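Exopolysaccharide biosynthesis protein (Pantoea stewartii subsp. stewartii DC283, PDB 6TGF) modifies the glycan biofilm, probably as a hydrolase acting on exopolysaccharide, and is built round a parallel beta-helix like that of bacteriophage tailspikes. Local coordinates at residues P253-M258 and T281-G286; F320-R325 and G346-T351; A324-I329 and G355-G360; G369-S374 and V395-W400. One frame throughout, in Å; residues are numbered along the deposited sequence.

Interaction 1: residues P253-M258 and T281-G286; sequences PAIKAM and TGCDFG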
# COMPACT_ATOMS: atom_id res chain seq x y z
N PRO B 253 -14.69 -8.06 -32.98
CA PRO B 253 -15.84 -8.98 -32.96
C PRO B 253 -15.81 -9.95 -31.77
O PRO B 253 -16.84 -10.15 -31.16
CB PRO B 253 -15.72 -9.74 -34.29
CG PRO B 253 -14.95 -8.80 -35.19
CD PRO B 253 -13.97 -8.11 -34.26
N ALA B 254 -14.63 -10.53 -31.49
CA ALA B 254 -14.39 -11.48 -30.38
C ALA B 254 -14.65 -10.77 -29.04
O ALA B 254 -15.36 -11.34 -28.19
CB ALA B 254 -12.98 -12.02 -30.45
N ILE B 255 -14.09 -9.57 -28.87
CA ILE B 255 -14.22 -8.72 -27.65
C ILE B 255 -15.70 -8.40 -27.42
O ILE B 255 -16.16 -8.52 -26.26
CB ILE B 255 -13.35 -7.45 -27.75
CG1 ILE B 255 -11.86 -7.80 -27.69
CG2 ILE B 255 -13.74 -6.44 -26.68
CD1 ILE B 255 -10.95 -6.68 -28.14
N LYS B 256 -16.42 -8.02 -28.48
CA LYS B 256 -17.88 -7.71 -28.45
C LYS B 256 -18.67 -8.98 -28.10
O LYS B 256 -19.62 -8.88 -27.30
CB LYS B 256 -18.34 -7.12 -29.78
CG LYS B 256 -17.83 -5.72 -30.08
CD LYS B 256 -18.59 -5.03 -31.19
CE LYS B 256 -17.89 -3.80 -31.73
NZ LYS B 256 -17.34 -4.02 -33.09
N ALA B 257 -18.29 -10.12 -28.68
CA ALA B 257 -18.95 -11.44 -28.48
C ALA B 257 -18.78 -11.89 -27.03
O ALA B 257 -19.80 -12.23 -26.39
CB ALA B 257 -18.38 -12.45 -29.44
N MET B 258 -17.54 -11.89 -26.52
CA MET B 258 -17.20 -12.33 -25.15
C MET B 258 -17.86 -11.40 -24.13
O MET B 258 -18.32 -11.90 -23.08
CB MET B 258 -15.69 -12.35 -24.91
CG MET B 258 -15.30 -12.99 -23.59
SD MET B 258 -13.52 -13.24 -23.40
CE MET B 258 -13.49 -14.33 -21.98
N THR B 281 -10.23 -2.56 -33.26
CA THR B 281 -10.94 -1.35 -33.73
C THR B 281 -11.88 -0.87 -32.62
O THR B 281 -12.26 -1.71 -31.77
CB THR B 281 -11.70 -1.60 -35.04
OG1 THR B 281 -12.56 -2.73 -34.86
CG2 THR B 281 -10.78 -1.86 -36.21
N GLY B 282 -12.24 0.41 -32.63
CA GLY B 282 -13.12 1.06 -31.63
C GLY B 282 -14.32 0.20 -31.28
O GLY B 282 -15.16 -0.03 -32.17
N CYS B 283 -14.40 -0.26 -30.03
CA CYS B 283 -15.53 -1.05 -29.47
C CYS B 283 -16.45 -0.11 -28.67
O CYS B 283 -15.99 0.45 -27.66
CB CYS B 283 -15.03 -2.17 -28.57
SG CYS B 283 -14.19 -3.50 -29.48
N ASP B 284 -17.70 0.04 -29.12
CA ASP B 284 -18.72 0.92 -28.49
C ASP B 284 -19.73 0.06 -27.72
O ASP B 284 -20.59 -0.57 -28.36
CB ASP B 284 -19.41 1.81 -29.54
CG ASP B 284 -20.13 3.02 -28.96
OD1 ASP B 284 -20.76 2.88 -27.89
OD2 ASP B 284 -20.04 4.10 -29.58
N PHE B 285 -19.61 0.03 -26.39
CA PHE B 285 -20.59 -0.56 -25.44
C PHE B 285 -21.35 0.58 -24.75
O PHE B 285 -21.66 0.47 -23.54
CB PHE B 285 -19.88 -1.44 -24.41
CG PHE B 285 -18.80 -2.33 -24.96
CD1 PHE B 285 -19.11 -3.47 -25.68
CD2 PHE B 285 -17.46 -2.04 -24.74
CE1 PHE B 285 -18.11 -4.29 -26.18
CE2 PHE B 285 -16.46 -2.86 -25.24
CZ PHE B 285 -16.79 -3.99 -25.96
N GLY B 286 -21.65 1.65 -25.50
CA GLY B 286 -22.08 2.95 -24.96
C GLY B 286 -23.59 3.06 -24.80
O GLY B 286 -24.30 2.11 -25.17
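Helix 252-265 packs against the first turn of the parallel beta-helix, where Ile255 and Lys256 meet Cys283 of the short strand 283-284 and the nearby Phe285. Such a contact illustrates how a solenoid can be covered at one end by a helix. The Phe285 ring meets Ile255 CG2 and Lys256 CA at its edge. Ile255 CG2 lies in the ring plane, 4.0 Å from Phe285 CZ, with the two side chains crossing at about a right angle. The same methyl also meets sulphur, with Cys283 SG 4.1 Å from Ile255 CG2. CG2, anti to the backbone N, is the branch that reaches both partners, while the longer CG1 branch lies beside that nitrogen. Lys256 contributes backbone and aliphatic carbons: its CA sits near the plane of the ring, 4.1 Å from Phe285 CE1, and its CG is 4.2 Å from that same ring atom. Farther out, Lys256 CE passes 4.3 Å from Cys283 CA, so that the aliphatic chain of the lysine runs by Cys283 at the exposed border of the contact. Tyr259 and Phe293 also meet the Phe285 ring, and Val271 and Phe273 continue the apolar surroundings of Ile255. Carbon and sulphur do all the touching between the two segments, which implies a union that rests on the burial of apolar surface.

Interaction 2: residues F320-R325 and G346-T351; sequences FEVSAR and GLLRNT. With EDO (1,2-ethanediol), chain C.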
# COMPACT_ATOMS: atom_id res chain seq x y z
N PHE B 320 -12.12 1.48 -26.28
CA PHE B 320 -13.28 0.98 -25.50
C PHE B 320 -14.15 2.16 -25.03
O PHE B 320 -13.66 2.99 -24.25
CB PHE B 320 -12.80 0.14 -24.32
CG PHE B 320 -11.86 -0.98 -24.70
CD1 PHE B 320 -12.27 -1.99 -25.55
CD2 PHE B 320 -10.56 -1.01 -24.22
CE1 PHE B 320 -11.41 -3.01 -25.92
CE2 PHE B 320 -9.70 -2.04 -24.58
CZ PHE B 320 -10.12 -3.03 -25.43
N GLU B 321 -15.40 2.22 -25.51
CA GLU B 321 -16.44 3.19 -25.08
C GLU B 321 -17.43 2.48 -24.16
O GLU B 321 -18.42 1.93 -24.67
CB GLU B 321 -17.16 3.79 -26.29
CG GLU B 321 -16.32 4.77 -27.08
CD GLU B 321 -16.23 6.16 -26.50
OE1 GLU B 321 -16.63 6.35 -25.33
OE2 GLU B 321 -15.75 7.06 -27.21
N VAL B 322 -17.16 2.48 -22.85
CA VAL B 322 -17.96 1.73 -21.83
C VAL B 322 -18.86 2.71 -21.08
O VAL B 322 -18.58 3.92 -21.10
CB VAL B 322 -17.04 0.95 -20.86
CG1 VAL B 322 -16.06 0.06 -21.61
CG2 VAL B 322 -16.30 1.86 -19.89
N SER B 323 -19.92 2.18 -20.46
CA SER B 323 -20.86 2.91 -19.57
C SER B 323 -21.31 1.96 -18.45
O SER B 323 -22.41 1.38 -18.56
CB SER B 323 -22.03 3.46 -20.35
OG SER B 323 -22.96 4.10 -19.48
N ALA B 324 -20.46 1.81 -17.42
CA ALA B 324 -20.66 0.89 -16.27
C ALA B 324 -20.35 1.61 -14.96
O ALA B 324 -19.51 2.53 -14.96
CB ALA B 324 -19.78 -0.33 -16.45
N ARG B 325 -21.01 1.20 -13.87
CA ARG B 325 -20.80 1.74 -12.50
C ARG B 325 -19.44 1.27 -11.97
O ARG B 325 -18.72 2.09 -11.38
CB ARG B 325 -21.93 1.32 -11.56
CG ARG B 325 -21.83 1.91 -10.15
CD ARG B 325 -23.09 1.74 -9.34
NE ARG B 325 -22.97 2.21 -7.96
CZ ARG B 325 -23.00 3.48 -7.57
NH1 ARG B 325 -23.12 4.46 -8.45
NH2 ARG B 325 -22.89 3.78 -6.28
N GLY B 346 -7.67 7.14 -27.39
CA GLY B 346 -7.38 6.68 -26.02
C GLY B 346 -7.63 5.19 -25.88
O GLY B 346 -8.00 4.56 -26.89
N LEU B 347 -7.45 4.63 -24.68
CA LEU B 347 -7.68 3.19 -24.40
C LEU B 347 -9.15 2.97 -23.99
O LEU B 347 -9.81 2.14 -24.63
CB LEU B 347 -6.72 2.70 -23.30
CG LEU B 347 -6.95 1.26 -22.82
CD1 LEU B 347 -6.96 0.28 -23.98
CD2 LEU B 347 -5.90 0.86 -21.79
N LEU B 348 -9.62 3.68 -22.96
CA LEU B 348 -11.00 3.53 -22.42
C LEU B 348 -11.57 4.88 -21.99
O LEU B 348 -10.82 5.68 -21.39
CB LEU B 348 -10.98 2.55 -21.24
CG LEU B 348 -12.34 2.24 -20.63
CD1 LEU B 348 -12.50 0.76 -20.34
CD2 LEU B 348 -12.58 3.07 -19.37
N ARG B 349 -12.85 5.11 -22.30
CA ARG B 349 -13.69 6.18 -21.70
C ARG B 349 -14.93 5.53 -21.08
O ARG B 349 -15.59 4.74 -21.78
CB ARG B 349 -14.11 7.22 -22.73
CG ARG B 349 -15.19 8.17 -22.23
CD ARG B 349 -15.34 9.43 -23.06
NE ARG B 349 -15.74 9.15 -24.43
CZ ARG B 349 -15.85 10.07 -25.39
NH1 ARG B 349 -15.57 11.34 -25.13
NH2 ARG B 349 -16.22 9.71 -26.60
N ASN B 350 -15.23 5.88 -19.82
CA ASN B 350 -16.48 5.49 -19.12
C ASN B 350 -17.39 6.72 -19.05
O ASN B 350 -16.94 7.75 -18.51
CB ASN B 350 -16.18 4.91 -17.73
CG ASN B 350 -17.36 4.20 -17.10
OD1 ASN B 350 -18.39 3.99 -17.74
ND2 ASN B 350 -17.22 3.83 -15.84
N THR B 351 -18.61 6.62 -19.60
CA THR B 351 -19.58 7.74 -19.72
C THR B 351 -20.81 7.50 -18.84
O THR B 351 -21.75 8.32 -18.92
CB THR B 351 -19.99 7.96 -21.19
OG1 THR B 351 -20.33 6.70 -21.76
CG2 THR B 351 -18.90 8.61 -22.00
C1 EDO C . -23.51 0.29 -3.85
O1 EDO C . -22.56 1.07 -4.56
C2 EDO C . -23.47 -1.15 -4.22
O2 EDO C . -23.88 -2.03 -3.18
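Glu321 is bent at chi2 (-80°), which places CD, and Arg349 is bent at chi3 (62°), which places NE; with these bends the two side chains lie side by side and point the same way. Arg349 grips the carboxylate side-on with two nitrogens, one for each oxygen. NE reaches the syn lone pair of Glu321 OE1 at 3.1 Å, nearly in the guanidinium plane. NH2 meets Glu321 OE2 at 2.8 Å, again on the syn side but somewhat out of both planes, since carboxylate and guanidinium are turned 35° apart. On the other face of the sheet, Val322 CG1 rests on Leu348 CD1 at 3.8 Å. Leu347 CD1 lies 3.6 Å from Phe320 CE2, the two side chains running alongside each other. Asn350 uses both ends of its amide on one residue: OD1 accepts from Ala324 N at 3.0 Å, and ND2 donates to Ala324 O at 2.8 Å with that oxygen in the amide plane. One side-chain amide thus satisfies both the N-H and the C=O of Ala324, a detail of this coil placed just where the first chain is about to turn its corner at Arg325. Backbone bonds in parallel register, such as Arg349 N to Phe320 O and Val322 N to Arg349 O, join the strands. Parallel strands paired in register from one coil to the next are characteristic of a parallel beta-helix.

Interaction 3: residues A324-I329 and G355-G360; sequences ARWVEI and GQFFRG. With EDO (1,2-ethanediol), chain C.
Trp326 and Phe357 lie side by side on the outer surface of the parallel beta-helix, where coils stack residue upon residue, their planes only 10° apart and slid so far that the rings barely overlap; the five-membered ring and the phenyl have centroids 4.6 Å apart. Phe357 CD2 stands over the rim of one indole face, 3.4 Å from Trp326 NE1, and Arg325 CG covers another part of that face. At the indole edge lies C2 of a bound 1,2-ethanediol, probably from the crystallisation liquor. The Arg325 guanidinium is turned 82° from the phenyl plane: Phe357 CE2 sits over one of its faces, while its edge holds Trp326 CH2 and the diol. There NH2 donates to O1 of the 1,2-ethanediol at 3.2 Å, along a nearly straight line. Tyr304 and Phe305 of the second subunit meet Trp326 edge-to-face, so the aromatic row reaches the interface of the assembly, and Glu328 OE2 accepts a bond from Gly303 N of that subunit. The inward face is aliphatic and aromatic. Phe358, its CG anti to the backbone N (chi1 -173°), offers its ring edge to Ile329, with CE2 3.5 Å from Ile329 CD1, and its CD2 lies 3.8 Å from Val327 CG1. Backbone bonds in parallel register hold the strands: Val327 O accepts from Arg359 N at 3.0 Å, and Arg359 O in turn accepts from Ile329 N at 3.0 Å.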
# COMPACT_ATOMS: atom_id res chain seq x y z
N ALA B 324 -20.46 1.81 -17.42
CA ALA B 324 -20.66 0.89 -16.27
C ALA B 324 -20.35 1.61 -14.96
O ALA B 324 -19.51 2.53 -14.96
CB ALA B 324 -19.78 -0.33 -16.45
N ARG B 325 -21.01 1.20 -13.87
CA ARG B 325 -20.80 1.74 -12.50
C ARG B 325 -19.44 1.27 -11.97
O ARG B 325 -18.72 2.09 -11.38
CB ARG B 325 -21.93 1.32 -11.56
CG ARG B 325 -21.83 1.91 -10.15
CD ARG B 325 -23.09 1.74 -9.34
NE ARG B 325 -22.97 2.21 -7.96
CZ ARG B 325 -23.00 3.48 -7.57
NH1 ARG B 325 -23.12 4.46 -8.45
NH2 ARG B 325 -22.89 3.78 -6.28
N TRP B 326 -19.11 -0.01 -12.18
CA TRP B 326 -17.83 -0.65 -11.78
C TRP B 326 -17.01 -1.01 -13.02
O TRP B 326 -17.57 -1.66 -13.93
CB TRP B 326 -18.08 -1.87 -10.90
CG TRP B 326 -18.56 -1.53 -9.52
CD1 TRP B 326 -17.81 -1.15 -8.45
CD2 TRP B 326 -19.93 -1.55 -9.06
NE1 TRP B 326 -18.60 -0.92 -7.36
CE2 TRP B 326 -19.90 -1.16 -7.70
CE3 TRP B 326 -21.16 -1.85 -9.65
CZ2 TRP B 326 -21.06 -1.07 -6.93
CZ3 TRP B 326 -22.30 -1.76 -8.89
CH2 TRP B 326 -22.25 -1.37 -7.55
N VAL B 327 -15.74 -0.60 -13.05
CA VAL B 327 -14.79 -0.83 -14.18
C VAL B 327 -13.45 -1.30 -13.61
O VAL B 327 -12.96 -0.67 -12.65
CB VAL B 327 -14.63 0.43 -15.06
CG1 VAL B 327 -13.63 0.22 -16.18
CG2 VAL B 327 -15.96 0.90 -15.62
N GLU B 328 -12.89 -2.37 -14.18
CA GLU B 328 -11.54 -2.92 -13.84
C GLU B 328 -10.75 -3.11 -15.14
O GLU B 328 -11.20 -3.89 -16.00
CB GLU B 328 -11.68 -4.23 -13.07
CG GLU B 328 -12.56 -4.13 -11.83
CD GLU B 328 -12.70 -5.41 -11.01
OE1 GLU B 328 -12.72 -6.50 -11.61
OE2 GLU B 328 -12.79 -5.30 -9.77
N ILE B 329 -9.63 -2.38 -15.28
CA ILE B 329 -8.63 -2.56 -16.38
C ILE B 329 -7.31 -2.99 -15.74
O ILE B 329 -6.86 -2.29 -14.80
CB ILE B 329 -8.45 -1.27 -17.21
CG1 ILE B 329 -9.78 -0.56 -17.50
CG2 ILE B 329 -7.68 -1.56 -18.49
CD1 ILE B 329 -9.63 0.72 -18.28
N GLY B 355 -22.21 8.31 -10.67
CA GLY B 355 -21.23 7.56 -9.86
C GLY B 355 -20.50 6.50 -10.68
O GLY B 355 -21.17 5.62 -11.24
N GLN B 356 -19.17 6.60 -10.73
CA GLN B 356 -18.27 5.60 -11.37
C GLN B 356 -17.23 5.12 -10.35
O GLN B 356 -16.66 5.96 -9.63
CB GLN B 356 -17.56 6.20 -12.58
CG GLN B 356 -18.42 6.23 -13.84
CD GLN B 356 -17.69 6.80 -15.03
OE1 GLN B 356 -16.47 6.94 -15.03
NE2 GLN B 356 -18.44 7.14 -16.06
N PHE B 357 -17.03 3.80 -10.29
CA PHE B 357 -15.92 3.13 -9.56
C PHE B 357 -14.91 2.63 -10.60
O PHE B 357 -15.35 2.10 -11.64
CB PHE B 357 -16.45 1.97 -8.71
CG PHE B 357 -17.31 2.39 -7.53
CD1 PHE B 357 -16.73 2.69 -6.31
CD2 PHE B 357 -18.69 2.46 -7.65
CE1 PHE B 357 -17.51 3.07 -5.23
CE2 PHE B 357 -19.47 2.84 -6.56
CZ PHE B 357 -18.88 3.14 -5.36
N PHE B 358 -13.61 2.81 -10.34
CA PHE B 358 -12.52 2.42 -11.27
C PHE B 358 -11.35 1.81 -10.48
O PHE B 358 -10.90 2.41 -9.49
CB PHE B 358 -12.05 3.62 -12.09
CG PHE B 358 -11.06 3.28 -13.18
CD1 PHE B 358 -9.70 3.30 -12.94
CD2 PHE B 358 -11.50 2.91 -14.44
CE1 PHE B 358 -8.79 2.98 -13.93
CE2 PHE B 358 -10.59 2.59 -15.44
CZ PHE B 358 -9.24 2.63 -15.19
N ARG B 359 -10.89 0.64 -10.94
CA ARG B 359 -9.64 -0.02 -10.47
C ARG B 359 -8.75 -0.29 -11.69
O ARG B 359 -9.20 -0.98 -12.62
CB ARG B 359 -9.96 -1.32 -9.71
CG ARG B 359 -10.48 -1.08 -8.30
CD ARG B 359 -10.70 -2.37 -7.53
NE ARG B 359 -9.45 -3.07 -7.27
CZ ARG B 359 -8.58 -2.76 -6.31
NH1 ARG B 359 -8.80 -1.74 -5.50
NH2 ARG B 359 -7.48 -3.48 -6.17
N GLY B 360 -7.54 0.28 -11.69
CA GLY B 360 -6.49 0.07 -12.70
C GLY B 360 -5.22 -0.47 -12.06
O GLY B 360 -4.83 0.04 -10.99
C1 EDO C . -23.51 0.29 -3.85
O1 EDO C . -22.56 1.07 -4.56
C2 EDO C . -23.47 -1.15 -4.22
O2 EDO C . -23.88 -2.03 -3.18

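Interaction 4: residues G369-S374 and V395-W400; sequences GGTALS and VIQAGW
Ser374 and Gln397 turn the same way from the sheet, and the serine hydroxyl meets the end of the glutamine amide. Ser374 OG, anti to its own backbone N, donates to Gln397 OE1 at 2.7 Å, approaching nearly straight on to the carbonyl (C=O...donor angle 173°). A bend at chi2 (-87°) sets Gln397 CD back toward the serine. The base of the same glutamine serves an apolar contact, for the methyl CG2 of Thr371 comes against Gln397 CB at 3.4 Å, the two side chains crossing at a slant. On the other face, Leu373 and Ile396 lie side by side and point the same way, with Leu373 CD1 3.9 Å from Ile396 CD1. Like-on-like stacking of this kind, one coil above the next, is common in parallel beta-helices, and here the aliphatic pair faces the interior, near Phe358 and Phe365 on the Leu373 side and Ile383 and Trp386 on the Ile396 side. Two backbone bonds fix the pairing: Leu373 N donates to Val395 O at 2.8 Å, and Leu373 O accepts from Gln397 N at 2.9 Å. Ala372, just ahead of the strand, points toward the other segment; its CB is 3.3 Å from Val395 O and 4.3 Å from Val395 CG1. Beyond Gln397, Asn431 of the following coil touches the glutamine side chain.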
# COMPACT_ATOMS: atom_id res chain seq x y z
N GLY B 369 -2.04 9.02 -28.48
CA GLY B 369 -2.37 10.33 -29.05
C GLY B 369 -3.57 10.97 -28.38
O GLY B 369 -3.57 12.21 -28.23
N GLY B 370 -4.57 10.16 -27.99
CA GLY B 370 -5.80 10.61 -27.33
C GLY B 370 -5.66 10.65 -25.82
O GLY B 370 -4.52 10.58 -25.33
N THR B 371 -6.79 10.75 -25.10
CA THR B 371 -6.86 10.65 -23.62
C THR B 371 -6.82 9.17 -23.23
O THR B 371 -7.79 8.46 -23.53
CB THR B 371 -8.11 11.35 -23.07
OG1 THR B 371 -8.07 12.72 -23.46
CG2 THR B 371 -8.23 11.27 -21.56
N ALA B 372 -5.73 8.71 -22.59
CA ALA B 372 -5.49 7.29 -22.24
C ALA B 372 -6.67 6.74 -21.43
O ALA B 372 -7.23 5.71 -21.84
CB ALA B 372 -4.18 7.15 -21.50
N LEU B 373 -7.03 7.41 -20.34
CA LEU B 373 -8.19 7.06 -19.47
C LEU B 373 -9.05 8.30 -19.23
O LEU B 373 -8.48 9.34 -18.83
CB LEU B 373 -7.67 6.49 -18.14
CG LEU B 373 -7.06 5.09 -18.20
CD1 LEU B 373 -6.39 4.73 -16.88
CD2 LEU B 373 -8.11 4.05 -18.56
N SER B 374 -10.36 8.19 -19.46
CA SER B 374 -11.37 9.27 -19.27
C SER B 374 -12.49 8.75 -18.36
O SER B 374 -13.20 7.83 -18.78
CB SER B 374 -11.90 9.75 -20.59
OG SER B 374 -12.86 10.78 -20.41
N VAL B 395 -3.26 11.60 -20.06
CA VAL B 395 -3.08 10.18 -19.61
C VAL B 395 -4.24 9.84 -18.66
O VAL B 395 -5.18 9.15 -19.11
CB VAL B 395 -1.69 9.97 -18.98
CG1 VAL B 395 -1.50 8.55 -18.47
CG2 VAL B 395 -0.58 10.33 -19.96
N ILE B 396 -4.20 10.31 -17.41
CA ILE B 396 -5.27 10.10 -16.39
C ILE B 396 -6.16 11.34 -16.37
O ILE B 396 -5.72 12.38 -15.83
CB ILE B 396 -4.69 9.78 -15.00
CG1 ILE B 396 -3.54 8.76 -15.07
CG2 ILE B 396 -5.78 9.32 -14.05
CD1 ILE B 396 -3.91 7.43 -15.68
N GLN B 397 -7.37 11.24 -16.94
CA GLN B 397 -8.36 12.34 -17.02
C GLN B 397 -9.64 11.91 -16.30
O GLN B 397 -10.07 10.76 -16.49
CB GLN B 397 -8.64 12.70 -18.49
CG GLN B 397 -9.46 13.97 -18.67
CD GLN B 397 -10.95 13.72 -18.64
OE1 GLN B 397 -11.46 12.78 -19.25
NE2 GLN B 397 -11.67 14.57 -17.93
N ALA B 398 -10.21 12.81 -15.49
CA ALA B 398 -11.50 12.62 -14.78
C ALA B 398 -12.25 13.96 -14.73
O ALA B 398 -11.65 14.96 -14.30
CB ALA B 398 -11.27 12.06 -13.40
N GLY B 399 -13.52 13.96 -15.17
CA GLY B 399 -14.41 15.13 -15.16
C GLY B 399 -15.71 14.84 -14.45
O GLY B 399 -15.80 13.78 -13.79
N TRP B 400 -16.70 15.73 -14.57
CA TRP B 400 -18.01 15.65 -13.89
C TRP B 400 -19.12 16.12 -14.84
O TRP B 400 -18.79 16.79 -15.84
CB TRP B 400 -17.99 16.48 -12.59
CG TRP B 400 -17.56 17.89 -12.80
CD1 TRP B 400 -18.35 18.95 -13.13
CD2 TRP B 400 -16.22 18.41 -12.70
NE1 TRP B 400 -17.59 20.09 -13.24
CE2 TRP B 400 -16.28 19.79 -12.98
CE3 TRP B 400 -14.98 17.84 -12.39
CZ2 TRP B 400 -15.15 20.60 -12.96
CZ3 TRP B 400 -13.86 18.65 -12.38
CH2 TRP B 400 -13.95 20.01 -12.66

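How the interactions relate
Along the chain, interaction 1 comes first, closing the loop that joins helix 252-265 to strand 283-284. That strand pairs with strand 318-324, where Cys283 and Phe285 bond to Glu321 and so connect interaction 1 to interaction 2. Interactions 2 and 3 share Ala324 and Arg325, and their loops overlap and cross: 324-329 starts before 346-351, and 355-360 ends after it, so two faces of one coil are matched to two faces of the next. Asn350 and Gln356 join these contacts directly. Interaction 4 closes the next coil, from 369-374 to 395-400; its strand 373-378 lies beside strand 346-350, and Leu373 reaches Ile329 and Phe358 of interaction 3 through the interior.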